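Local coordinates for protein probable acetyltransferase (Agrobacterium tumefaciens, PDB 2GE3) that binds acetyl coenzyme A and, as a member of the GNAT family, probably transfers its acetyl group to an acceptor that is not identified, at residues 78-89 against 118-126; 137-148 against 159-167. All coordinates share one frame; numbering follows the deposited sequence.

Contact 1. Residues 78-89 against 118-126. With ACO (acetyl coenzyme *a), chain E.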
loop_
_atom_site.group_PDB
_atom_site.type_symbol
_atom_site.label_atom_id
_atom_site.label_comp_id
_atom_site.label_asym_id
_atom_site.label_seq_id
_atom_site.Cartn_x
_atom_site.Cartn_y
_atom_site.Cartn_z
ATOM N N GLN A 78 6.708 6.324 -3.293
ATOM C CA GLN A 78 5.843 5.456 -4.122
ATOM C C GLN A 78 6.472 5.329 -5.523
ATOM O O GLN A 78 7.097 6.253 -6.034
ATOM C CB GLN A 78 4.405 5.988 -4.246
ATOM C CG GLN A 78 3.498 5.815 -3.018
ATOM C CD GLN A 78 3.061 4.345 -2.712
ATOM O OE1 GLN A 78 3.242 3.876 -1.581
ATOM N NE2 GLN A 78 2.496 3.613 -3.724
ATOM N N ASP A 79 6.317 4.154 -6.121
ATOM C CA ASP A 79 6.969 3.875 -7.395
ATOM C C ASP A 79 6.198 4.384 -8.565
ATOM O O ASP A 79 6.765 5.070 -9.422
ATOM C CB ASP A 79 7.255 2.384 -7.576
ATOM C CG ASP A 79 8.748 2.073 -7.417
ATOM O OD1 ASP A 79 9.286 2.219 -6.266
ATOM O OD2 ASP A 79 9.376 1.710 -8.462
ATOM N N ARG A 80 4.905 4.080 -8.606
ATOM C CA ARG A 80 4.194 4.461 -9.805
ATOM C C ARG A 80 4.166 5.976 -10.068
ATOM O O ARG A 80 4.176 6.793 -9.157
ATOM C CB ARG A 80 2.840 3.767 -9.961
ATOM C CG ARG A 80 1.973 3.744 -8.755
ATOM C CD ARG A 80 0.637 3.147 -9.126
ATOM N NE ARG A 80 0.773 2.019 -10.058
ATOM C CZ ARG A 80 0.659 0.723 -9.720
ATOM N NH1 ARG A 80 0.384 0.360 -8.471
ATOM N NH2 ARG A 80 0.801 -0.230 -10.641
ATOM N N ALA A 81 4.163 6.326 -11.352
ATOM C CA ALA A 81 4.267 7.700 -11.751
ATOM C C ALA A 81 3.118 8.557 -11.199
ATOM O O ALA A 81 3.369 9.721 -10.876
ATOM C CB ALA A 81 4.315 7.806 -13.265
ATOM N N THR A 82 1.889 8.017 -11.103
ATOM C CA THR A 82 0.794 8.776 -10.555
ATOM C C THR A 82 0.829 8.976 -9.017
ATOM O O THR A 82 -0.002 9.736 -8.510
ATOM C CB THR A 82 -0.591 8.170 -10.839
ATOM O OG1 THR A 82 -0.734 6.956 -10.113
ATOM C CG2 THR A 82 -0.826 7.960 -12.334
ATOM N N ARG A 83 1.755 8.319 -8.305
ATOM C CA ARG A 83 1.757 8.289 -6.850
ATOM C C ARG A 83 3.132 8.750 -6.394
ATOM O O ARG A 83 3.380 8.835 -5.209
ATOM C CB ARG A 83 1.510 6.857 -6.332
ATOM C CG ARG A 83 0.174 6.241 -6.715
ATOM C CD ARG A 83 -0.972 6.463 -5.644
ATOM N NE ARG A 83 -0.598 5.801 -4.382
ATOM C CZ ARG A 83 -0.449 6.382 -3.173
ATOM N NH1 ARG A 83 -0.703 7.698 -2.964
ATOM N NH2 ARG A 83 -0.011 5.616 -2.154
ATOM N N ALA A 84 4.037 9.050 -7.330
ATOM C CA ALA A 84 5.428 9.486 -6.981
ATOM C C ALA A 84 5.630 10.752 -6.183
ATOM O O ALA A 84 6.725 10.901 -5.688
ATOM C CB ALA A 84 6.371 9.532 -8.242
ATOM N N HIS A 85 4.625 11.651 -6.052
ATOM C CA HIS A 85 4.636 12.775 -5.118
ATOM C C HIS A 85 4.309 12.302 -3.646
ATOM O O HIS A 85 4.331 13.113 -2.731
ATOM C CB HIS A 85 3.557 13.803 -5.534
ATOM C CG HIS A 85 2.160 13.220 -5.525
ATOM N ND1 HIS A 85 1.821 12.140 -6.311
ATOM C CD2 HIS A 85 1.068 13.476 -4.752
ATOM C CE1 HIS A 85 0.554 11.805 -6.098
ATOM N NE2 HIS A 85 0.081 12.576 -5.131
ATOM N N CYS A 86 4.123 11.005 -3.437
ATOM C CA CYS A 86 3.808 10.405 -2.138
ATOM C C CYS A 86 4.891 9.531 -1.517
ATOM O O CYS A 86 5.599 8.792 -2.231
ATOM C CB CYS A 86 2.597 9.532 -2.311
ATOM S SG CYS A 86 1.715 9.118 -0.785
ATOM N N GLY A 87 5.071 9.651 -0.195
ATOM C CA GLY A 87 6.021 8.786 0.523
ATOM C C GLY A 87 5.316 8.098 1.712
ATOM O O GLY A 87 4.359 8.658 2.225
ATOM N N THR A 88 5.750 6.887 2.093
ATOM C CA THR A 88 5.240 6.151 3.245
ATOM C C THR A 88 6.252 6.221 4.374
ATOM O O THR A 88 7.418 5.904 4.172
ATOM C CB THR A 88 5.018 4.706 2.916
ATOM O OG1 THR A 88 4.143 4.653 1.827
ATOM C CG2 THR A 88 4.332 3.903 4.105
ATOM N N LEU A 89 5.807 6.672 5.522
ATOM C CA LEU A 89 6.648 6.792 6.707
ATOM C C LEU A 89 6.675 5.497 7.592
ATOM O O LEU A 89 5.658 4.867 7.769
ATOM C CB LEU A 89 6.250 8.046 7.531
ATOM C CG LEU A 89 7.170 8.477 8.730
ATOM C CD1 LEU A 89 7.196 9.949 8.835
ATOM C CD2 LEU A 89 6.612 7.895 9.957
ATOM N N GLY A 118 10.828 17.361 -2.383
ATOM C CA GLY A 118 9.823 17.603 -3.390
ATOM C C GLY A 118 8.554 16.794 -3.273
ATOM O O GLY A 118 7.703 16.906 -4.128
ATOM N N LEU A 119 8.403 16.001 -2.202
ATOM C CA LEU A 119 7.217 15.234 -1.947
ATOM C C LEU A 119 6.125 16.132 -1.468
ATOM O O LEU A 119 6.376 17.197 -0.877
ATOM C CB LEU A 119 7.489 14.098 -0.949
ATOM C CG LEU A 119 8.514 13.005 -1.327
ATOM C CD1 LEU A 119 8.699 12.012 -0.147
ATOM C CD2 LEU A 119 8.079 12.165 -2.516
ATOM N N HIS A 120 4.916 15.785 -1.870
ATOM C CA HIS A 120 3.700 16.544 -1.516
ATOM C C HIS A 120 2.977 15.917 -0.287
ATOM O O HIS A 120 2.445 16.624 0.635
ATOM C CB HIS A 120 2.774 16.630 -2.805
ATOM C CG HIS A 120 1.419 17.219 -2.568
ATOM N ND1 HIS A 120 1.197 18.577 -2.450
ATOM C CD2 HIS A 120 0.206 16.627 -2.459
ATOM C CE1 HIS A 120 -0.090 18.795 -2.290
ATOM N NE2 HIS A 120 -0.718 17.630 -2.308
ATOM N N ARG A 121 2.950 14.587 -0.318
ATOM C CA ARG A 121 2.113 13.776 0.577
ATOM C C ARG A 121 2.900 12.681 1.298
ATOM O O ARG A 121 3.647 11.945 0.669
ATOM C CB ARG A 121 0.883 13.261 -0.162
ATOM C CG ARG A 121 -0.040 12.332 0.664
ATOM C CD ARG A 121 -1.104 11.831 -0.292
ATOM N NE ARG A 121 -1.651 10.649 0.359
ATOM C CZ ARG A 121 -2.582 10.705 1.327
ATOM N NH1 ARG A 121 -3.155 11.879 1.698
ATOM N NH2 ARG A 121 -2.933 9.588 1.924
ATOM N N ILE A 122 2.864 12.739 2.632
ATOM C CA ILE A 122 3.393 11.716 3.508
ATOM C C ILE A 122 2.247 10.916 4.210
ATOM O O ILE A 122 1.397 11.474 4.838
ATOM C CB ILE A 122 4.412 12.197 4.539
ATOM C CG1 ILE A 122 5.452 13.118 3.941
ATOM C CG2 ILE A 122 5.069 10.947 5.241
ATOM C CD1 ILE A 122 6.205 12.548 2.661
ATOM N N GLU A 123 2.254 9.592 4.050
ATOM C CA GLU A 123 1.193 8.769 4.583
ATOM C C GLU A 123 1.761 7.654 5.446
ATOM O O GLU A 123 2.944 7.360 5.369
ATOM C CB GLU A 123 0.256 8.262 3.447
ATOM C CG GLU A 123 0.777 7.108 2.686
ATOM C CD GLU A 123 -0.049 6.746 1.337
ATOM O OE1 GLU A 123 -0.006 5.524 1.062
ATOM O OE2 GLU A 123 -0.724 7.592 0.625
ATOM N N LEU A 124 0.927 7.158 6.354
ATOM C CA LEU A 124 1.279 6.160 7.369
ATOM C C LEU A 124 0.044 5.403 7.780
ATOM O O LEU A 124 -1.118 5.850 7.597
ATOM C CB LEU A 124 2.026 6.792 8.574
ATOM C CG LEU A 124 1.415 7.817 9.499
ATOM C CD1 LEU A 124 0.287 7.175 10.458
ATOM C CD2 LEU A 124 2.515 8.508 10.265
ATOM N N SER A 125 0.281 4.200 8.255
ATOM C CA SER A 125 -0.749 3.367 8.879
ATOM C C SER A 125 -0.322 3.061 10.300
ATOM O O SER A 125 0.827 2.760 10.496
ATOM C CB SER A 125 -0.828 2.065 8.111
ATOM O OG SER A 125 -1.672 2.380 6.975
ATOM N N VAL A 126 -1.223 3.135 11.271
ATOM C CA VAL A 126 -0.905 2.866 12.651
ATOM C C VAL A 126 -1.987 1.978 13.308
ATOM O O VAL A 126 -3.183 2.163 13.040
ATOM C CB VAL A 126 -0.670 4.222 13.421
ATOM C CG1 VAL A 126 -1.971 5.125 13.419
ATOM C CG2 VAL A 126 -0.180 4.008 14.766
HETATM N N1A ACO E . -1.185 7.446 25.331
HETATM C C2A ACO E . -1.376 8.688 24.887
HETATM N N3A ACO E . -0.332 9.506 24.660
HETATM C C4A ACO E . 0.938 9.098 24.908
HETATM C C5A ACO E . 1.213 7.768 25.367
HETATM C C6A ACO E . 0.049 6.917 25.589
HETATM N N6A ACO E . 0.314 5.613 26.016
HETATM N N7A ACO E . 2.583 7.649 25.583
HETATM C C8A ACO E . 3.167 8.793 25.227
HETATM N N9A ACO E . 2.179 9.654 24.864
HETATM C C1B ACO E . 2.417 10.988 24.375
HETATM C C2B ACO E . 3.499 11.784 25.085
HETATM O O2B ACO E . 2.817 12.527 26.119
HETATM C C3B ACO E . 3.943 12.605 23.866
HETATM O O3B ACO E . 2.920 13.568 23.569
HETATM P P3B ACO E . 2.813 15.090 24.175
HETATM O O7A ACO E . 2.513 15.096 25.669
HETATM O O8A ACO E . 1.584 15.496 23.359
HETATM O O9A ACO E . 4.185 15.656 24.015
HETATM C C4B ACO E . 3.888 11.658 22.666
HETATM O O4B ACO E . 2.854 10.744 23.007
HETATM C C5B ACO E . 5.211 10.859 22.504
HETATM O O5B ACO E . 6.182 11.727 21.938
HETATM P P1A ACO E . 7.682 11.389 21.774
HETATM O O1A ACO E . 8.123 12.353 20.738
HETATM O O2A ACO E . 8.093 11.398 23.230
HETATM O O3A ACO E . 7.576 9.886 21.168
HETATM P P2A ACO E . 8.628 8.729 21.118
HETATM O O4A ACO E . 10.074 9.092 21.248
HETATM O O5A ACO E . 8.092 7.732 22.109
HETATM O O6A ACO E . 8.403 8.186 19.580
HETATM C CBP ACO E . 7.215 6.238 18.701
HETATM C CCP ACO E . 7.100 7.681 19.221
HETATM C CDP ACO E . 5.756 5.709 18.501
HETATM C CEP ACO E . 8.010 6.174 17.397
HETATM C CAP ACO E . 8.042 5.297 19.667
HETATM O OAP ACO E . 7.365 5.334 20.900
HETATM C C9P ACO E . 8.217 3.845 19.318
HETATM O O9P ACO E . 9.185 3.492 18.645
HETATM N N8P ACO E . 7.318 2.949 19.772
HETATM C C7P ACO E . 7.434 1.541 19.326
HETATM C C6P ACO E . 7.370 1.358 17.824
HETATM C C5P ACO E . 6.282 2.078 17.064
HETATM O O5P ACO E . 5.148 2.233 17.507
HETATM N N4P ACO E . 6.609 2.486 15.831
HETATM C C3P ACO E . 5.795 3.458 15.129
HETATM C C2P ACO E . 4.470 2.831 14.773
HETATM S S1P ACO E . 4.705 1.574 13.540
HETATM C C ACO E . 3.202 2.154 13.100
HETATM O O ACO E . 2.921 3.276 13.423
HETATM C CH3 ACO E . 2.376 1.233 12.237
HETATM O O HOH W 1 3.202 3.553 8.085
#

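Contact 2. Residues 137-148 against 159-167. With ACO (acetyl coenzyme *a), chain E.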
loop_
_atom_site.group_PDB
_atom_site.type_symbol
_atom_site.label_atom_id
_atom_site.label_comp_id
_atom_site.label_asym_id
_atom_site.label_seq_id
_atom_site.Cartn_x
_atom_site.Cartn_y
_atom_site.Cartn_z
ATOM N N TYR A 137 1.891 11.285 16.248
ATOM C CA TYR A 137 1.488 11.715 14.896
ATOM C C TYR A 137 0.525 12.902 14.897
ATOM O O TYR A 137 0.673 13.795 14.112
ATOM C CB TYR A 137 0.865 10.556 14.113
ATOM C CG TYR A 137 1.778 9.403 13.965
ATOM C CD1 TYR A 137 3.164 9.599 13.839
ATOM C CD2 TYR A 137 1.286 8.070 13.982
ATOM C CE1 TYR A 137 4.085 8.482 13.785
ATOM C CE2 TYR A 137 2.162 6.955 13.828
ATOM C CZ TYR A 137 3.552 7.167 13.735
ATOM O OH TYR A 137 4.399 6.080 13.600
ATOM N N GLU A 138 -0.474 12.893 15.790
ATOM C CA GLU A 138 -1.340 14.090 15.943
ATOM C C GLU A 138 -0.542 15.376 16.264
ATOM O O GLU A 138 -0.744 16.379 15.638
ATOM C CB GLU A 138 -2.440 13.859 17.012
ATOM C CG GLU A 138 -3.412 12.767 16.461
ATOM C CD GLU A 138 -4.456 12.304 17.478
ATOM O OE1 GLU A 138 -4.281 12.582 18.678
ATOM O OE2 GLU A 138 -5.426 11.611 17.098
ATOM N N LYS A 139 0.390 15.292 17.223
ATOM C CA LYS A 139 1.161 16.411 17.665
ATOM C C LYS A 139 1.946 16.951 16.486
ATOM O O LYS A 139 2.003 18.130 16.290
ATOM C CB LYS A 139 2.123 15.956 18.759
ATOM C CG LYS A 139 2.967 17.014 19.275
ATOM C CD LYS A 139 4.305 16.529 19.738
ATOM C CE LYS A 139 4.210 15.341 20.717
ATOM N NZ LYS A 139 5.618 15.106 21.295
ATOM N N ILE A 140 2.591 16.075 15.709
ATOM C CA ILE A 140 3.398 16.536 14.577
ATOM C C ILE A 140 2.524 17.205 13.491
ATOM O O ILE A 140 3.042 17.975 12.752
ATOM C CB ILE A 140 4.165 15.349 13.949
ATOM C CG1 ILE A 140 5.192 14.773 14.951
ATOM C CG2 ILE A 140 4.858 15.758 12.642
ATOM C CD1 ILE A 140 6.212 15.705 15.526
ATOM N N GLY A 141 1.216 16.877 13.395
ATOM C CA GLY A 141 0.315 17.511 12.455
ATOM C C GLY A 141 -0.226 16.530 11.371
ATOM O O GLY A 141 -0.826 16.971 10.405
ATOM N N PHE A 142 -0.115 15.199 11.562
ATOM C CA PHE A 142 -0.808 14.246 10.675
ATOM C C PHE A 142 -2.323 14.348 10.911
ATOM O O PHE A 142 -2.732 14.572 12.000
ATOM C CB PHE A 142 -0.349 12.818 10.869
ATOM C CG PHE A 142 0.960 12.547 10.219
ATOM C CD1 PHE A 142 2.158 12.982 10.813
ATOM C CD2 PHE A 142 1.018 11.830 9.021
ATOM C CE1 PHE A 142 3.386 12.704 10.219
ATOM C CE2 PHE A 142 2.258 11.564 8.398
ATOM C CZ PHE A 142 3.449 11.967 9.001
ATOM N N ALA A 143 -3.108 14.283 9.846
ATOM C CA ALA A 143 -4.535 14.218 9.873
ATOM C C ALA A 143 -4.984 12.747 9.780
ATOM O O ALA A 143 -4.424 11.923 8.983
ATOM C CB ALA A 143 -5.113 15.050 8.669
ATOM N N HIS A 144 -6.051 12.427 10.515
ATOM C CA HIS A 144 -6.703 11.180 10.310
ATOM C C HIS A 144 -7.428 11.139 8.992
ATOM O O HIS A 144 -8.179 12.074 8.642
ATOM C CB HIS A 144 -7.720 10.925 11.490
ATOM C CG HIS A 144 -7.035 10.631 12.802
ATOM N ND1 HIS A 144 -6.557 9.385 13.115
ATOM C CD2 HIS A 144 -6.722 11.426 13.855
ATOM C CE1 HIS A 144 -6.034 9.396 14.326
ATOM N NE2 HIS A 144 -6.080 10.637 14.778
ATOM N N GLU A 145 -7.326 9.995 8.321
ATOM C CA GLU A 145 -7.911 9.842 6.994
ATOM C C GLU A 145 -8.855 8.691 6.909
ATOM O O GLU A 145 -9.495 8.596 5.900
ATOM C CB GLU A 145 -6.864 9.637 5.898
ATOM C CG GLU A 145 -6.143 10.942 5.598
ATOM C CD GLU A 145 -5.418 10.885 4.252
ATOM O OE1 GLU A 145 -5.368 11.931 3.564
ATOM O OE2 GLU A 145 -4.901 9.768 3.898
ATOM N N GLY A 146 -8.908 7.848 7.947
ATOM C CA GLY A 146 -9.875 6.818 8.082
ATOM C C GLY A 146 -9.386 5.596 8.818
ATOM O O GLY A 146 -8.226 5.521 9.151
ATOM N N ARG A 147 -10.275 4.605 9.037
ATOM C CA ARG A 147 -10.019 3.511 9.983
ATOM C C ARG A 147 -10.204 2.254 9.144
ATOM O O ARG A 147 -11.194 2.104 8.464
ATOM C CB ARG A 147 -11.053 3.630 11.079
ATOM C CG ARG A 147 -11.164 2.509 12.004
ATOM C CD ARG A 147 -12.080 2.942 13.117
ATOM N NE ARG A 147 -11.556 2.626 14.443
ATOM C CZ ARG A 147 -11.187 3.568 15.326
ATOM N NH1 ARG A 147 -11.332 4.863 15.054
ATOM N NH2 ARG A 147 -10.681 3.227 16.484
ATOM N N ALA A 148 -9.214 1.381 9.125
ATOM C CA ALA A 148 -9.355 0.118 8.419
ATOM C C ALA A 148 -9.745 -1.027 9.380
ATOM O O ALA A 148 -8.944 -1.389 10.149
ATOM C CB ALA A 148 -8.016 -0.172 7.672
ATOM N N ILE A 159 -6.769 -6.534 14.567
ATOM C CA ILE A 159 -6.531 -5.131 14.987
ATOM C C ILE A 159 -6.986 -4.190 13.850
ATOM O O ILE A 159 -6.698 -4.414 12.676
ATOM C CB ILE A 159 -4.969 -4.836 15.257
ATOM C CG1 ILE A 159 -4.279 -5.966 16.017
ATOM C CG2 ILE A 159 -4.719 -3.548 16.008
ATOM C CD1 ILE A 159 -5.032 -6.391 17.178
ATOM N N ASP A 160 -7.693 -3.138 14.213
ATOM C CA ASP A 160 -7.886 -2.009 13.315
ATOM C C ASP A 160 -6.623 -1.213 13.069
ATOM O O ASP A 160 -5.700 -1.091 13.900
ATOM C CB ASP A 160 -8.968 -1.104 13.903
ATOM C CG ASP A 160 -10.356 -1.790 13.917
ATOM O OD1 ASP A 160 -10.449 -2.994 13.648
ATOM O OD2 ASP A 160 -11.365 -1.134 14.198
ATOM N N SER A 161 -6.587 -0.645 11.900
ATOM C CA SER A 161 -5.461 0.219 11.560
ATOM C C SER A 161 -6.061 1.607 11.236
ATOM O O SER A 161 -7.146 1.698 10.716
ATOM C CB SER A 161 -4.734 -0.340 10.321
ATOM O OG SER A 161 -3.397 0.058 10.399
ATOM N N LEU A 162 -5.364 2.666 11.572
ATOM C CA LEU A 162 -5.775 4.032 11.227
ATOM C C LEU A 162 -4.866 4.539 10.197
ATOM O O LEU A 162 -3.623 4.445 10.328
ATOM C CB LEU A 162 -5.662 4.980 12.428
ATOM C CG LEU A 162 -6.448 4.550 13.688
ATOM C CD1 LEU A 162 -6.364 5.583 14.829
ATOM C CD2 LEU A 162 -7.926 4.153 13.414
ATOM N N ASN A 163 -5.461 5.133 9.188
ATOM C CA ASN A 163 -4.650 5.800 8.136
ATOM C C ASN A 163 -4.562 7.247 8.400
ATOM O O ASN A 163 -5.555 7.853 8.708
ATOM C CB ASN A 163 -5.303 5.633 6.757
ATOM C CG ASN A 163 -5.266 4.208 6.334
ATOM O OD1 ASN A 163 -4.206 3.675 6.315
ATOM N ND2 ASN A 163 -6.423 3.556 6.130
HETATM N N MSE A 164 -3.396 7.811 8.212
HETATM C CA MSE A 164 -3.192 9.212 8.550
HETATM C C MSE A 164 -2.279 9.736 7.459
HETATM O O MSE A 164 -1.575 8.958 6.848
HETATM C CB MSE A 164 -2.541 9.342 9.922
HETATM C CG MSE A 164 -3.400 8.631 11.098
HETATM SE SE MSE A 164 -2.443 9.143 12.761
HETATM C CE MSE A 164 -3.058 11.099 12.841
ATOM N N ALA A 165 -2.299 11.040 7.233
ATOM C CA ALA A 165 -1.458 11.660 6.237
ATOM C C ALA A 165 -1.159 13.148 6.546
ATOM O O ALA A 165 -1.940 13.854 7.242
ATOM C CB ALA A 165 -2.053 11.491 4.849
ATOM N N ILE A 166 -0.034 13.608 6.028
ATOM C CA ILE A 166 0.290 15.037 6.058
ATOM C C ILE A 166 0.513 15.539 4.656
ATOM O O ILE A 166 1.055 14.826 3.827
ATOM C CB ILE A 166 1.523 15.322 7.018
ATOM C CG1 ILE A 166 1.535 16.753 7.555
ATOM C CG2 ILE A 166 2.844 14.841 6.370
ATOM C CD1 ILE A 166 2.494 16.900 8.870
ATOM N N ILE A 167 0.066 16.765 4.365
ATOM C CA ILE A 167 0.270 17.359 3.035
ATOM C C ILE A 167 1.116 18.624 3.239
ATOM O O ILE A 167 0.789 19.455 4.113
ATOM C CB ILE A 167 -1.034 17.604 2.213
ATOM C CG1 ILE A 167 -1.530 16.313 1.550
ATOM C CG2 ILE A 167 -0.840 18.666 1.057
ATOM C CD1 ILE A 167 -2.821 16.128 1.884
HETATM N N1A ACO E . -1.185 7.446 25.331
HETATM C C2A ACO E . -1.376 8.688 24.887
HETATM N N3A ACO E . -0.332 9.506 24.660
HETATM C C4A ACO E . 0.938 9.098 24.908
HETATM C C5A ACO E . 1.213 7.768 25.367
HETATM C C6A ACO E . 0.049 6.917 25.589
HETATM N N6A ACO E . 0.314 5.613 26.016
HETATM N N7A ACO E . 2.583 7.649 25.583
HETATM C C8A ACO E . 3.167 8.793 25.227
HETATM N N9A ACO E . 2.179 9.654 24.864
HETATM C C1B ACO E . 2.417 10.988 24.375
HETATM C C2B ACO E . 3.499 11.784 25.085
HETATM O O2B ACO E . 2.817 12.527 26.119
HETATM C C3B ACO E . 3.943 12.605 23.866
HETATM O O3B ACO E . 2.920 13.568 23.569
HETATM P P3B ACO E . 2.813 15.090 24.175
HETATM O O7A ACO E . 2.513 15.096 25.669
HETATM O O8A ACO E . 1.584 15.496 23.359
HETATM O O9A ACO E . 4.185 15.656 24.015
HETATM C C4B ACO E . 3.888 11.658 22.666
HETATM O O4B ACO E . 2.854 10.744 23.007
HETATM C C5B ACO E . 5.211 10.859 22.504
HETATM O O5B ACO E . 6.182 11.727 21.938
HETATM P P1A ACO E . 7.682 11.389 21.774
HETATM O O1A ACO E . 8.123 12.353 20.738
HETATM O O2A ACO E . 8.093 11.398 23.230
HETATM O O3A ACO E . 7.576 9.886 21.168
HETATM P P2A ACO E . 8.628 8.729 21.118
HETATM O O4A ACO E . 10.074 9.092 21.248
HETATM O O5A ACO E . 8.092 7.732 22.109
HETATM O O6A ACO E . 8.403 8.186 19.580
HETATM C CBP ACO E . 7.215 6.238 18.701
HETATM C CCP ACO E . 7.100 7.681 19.221
HETATM C CDP ACO E . 5.756 5.709 18.501
HETATM C CEP ACO E . 8.010 6.174 17.397
HETATM C CAP ACO E . 8.042 5.297 19.667
HETATM O OAP ACO E . 7.365 5.334 20.900
HETATM C C9P ACO E . 8.217 3.845 19.318
HETATM O O9P ACO E . 9.185 3.492 18.645
HETATM N N8P ACO E . 7.318 2.949 19.772
HETATM C C7P ACO E . 7.434 1.541 19.326
HETATM C C6P ACO E . 7.370 1.358 17.824
HETATM C C5P ACO E . 6.282 2.078 17.064
HETATM O O5P ACO E . 5.148 2.233 17.507
HETATM N N4P ACO E . 6.609 2.486 15.831
HETATM C C3P ACO E . 5.795 3.458 15.129
HETATM C C2P ACO E . 4.470 2.831 14.773
HETATM S S1P ACO E . 4.705 1.574 13.540
HETATM C C ACO E . 3.202 2.154 13.100
HETATM O O ACO E . 2.921 3.276 13.423
HETATM C CH3 ACO E . 2.376 1.233 12.237
#

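Contact 1. Residues 78-89 against 118-126
Glu123 meets Arg83 and Arg121 in a salt-bridge network on the sheet face that also carries Cys86. Arg83 NH2 reaches Glu123 OE1 at 3.2 Å, lying above the carboxylate plane, while the carboxylate sits at the edge of the guanidinium. Arg121 takes the other oxygen side-on: its NE and NH2 both donate to Glu123 OE2, NE along the anti lone pair and NH2 from above the plane. Arg121 NH2 also makes a salt bridge to Glu145 of the same chain. Glu123 arrives there because CG stands between backbone N and carbonyl carbon (chi1 80°), with the rest of the chain extended. Cys86 SG lies 3.2 Å from Glu123 OE2 and also rests against the aliphatic part of Arg121.

Backbone bonds join the strands in parallel. Gly87 N donates to Arg121 O at 2.8 Å, Glu123 N to Gly87 O at 2.9 Å, and Leu89 N to Glu123 O. At the start of the pairing, His85 O accepts from both His120 N and Arg121 N. Farther along, where the strands splay, a water takes over: it donates to Leu89 O and accepts from Ser125 N.

On the other face Leu89 CB packs on Ile122 CG2 at 3.9 Å. His85 and His120 run side by side, CD2 to CD2 at 4.0 Å. In the second subunit, His120 NE2 bonds Asp150 OD2, His85 NE2 bonds Asp150 O and Arg83 NH1 bonds Ala151 O.

This is the parallel pair of a beta-alpha-beta unit in the GNAT fold. Two arginines gathered round one carboxylate would probably keep Glu123 ionised, beside the subunit interface.

Contact 2. Residues 137-148 against 159-167
Met164, a selenomethionine, fills the apolar centre between Tyr137, Phe142 and His144. Its chain bends at the last torsion (chi3 74°), which lays CE over the middle of the His144 ring, 3.6 Å from the centroid, in a CH-pi contact. SE packs on Tyr137 CB at 3.8 Å and lies 5.3 Å from the centroid of the Tyr137 ring, an oblique Met-aromatic contact. Ile166 covers one face of Phe142, its CB 4.1 Å from the ring centroid. Turned toward the cofactor, Tyr137 OH donates to the acetyl oxygen O of acetyl coenzyme A at 3.2 Å.

Helix 131-140 is closed by a Schellman motif at Gly141, and the chain then enters an antiparallel hairpin of strands 143-153 and 158-167. Ala143 and Ala165 exchange two backbone bonds, as do Ala148 and Ser161. Between these pairs Glu145 and Gly146 both face Asn163 in a classic beta bulge.

At the polar edge, His144 NE2 donates to Glu138 OE2 at 2.6 Å, in the ring plane and onto the anti lone pair, which fixes the ring's rotation beneath CE. Leu162 CD2 lies over the Arg147 guanidinium, whose NE makes a long salt bridge, 3.8 Å, to Asp160 OD2; that carboxylate also bonds Arg149 and Asp150 N of the same chain.

From the N terminus, contact 1 comes first: 78-89 leads into strand 86-93, and the chain returns through helix 102-117 to strand 121-127, closing a beta-alpha-beta crossover. Contact 2 follows in series, neither nested nor crossed, running from the end of helix 131-140 through strand 143-153 and turning back as a hairpin into strand 158-167. That last strand inserts beside 121-127, so the two contacts share one sheet. Across this seam Val126 O probably accepts from Leu162 N, and Arg121 NH2 bridges Glu145 OE2 at 2.8 Å. Both contacts touch acetyl coenzyme A, and both reach the second subunit.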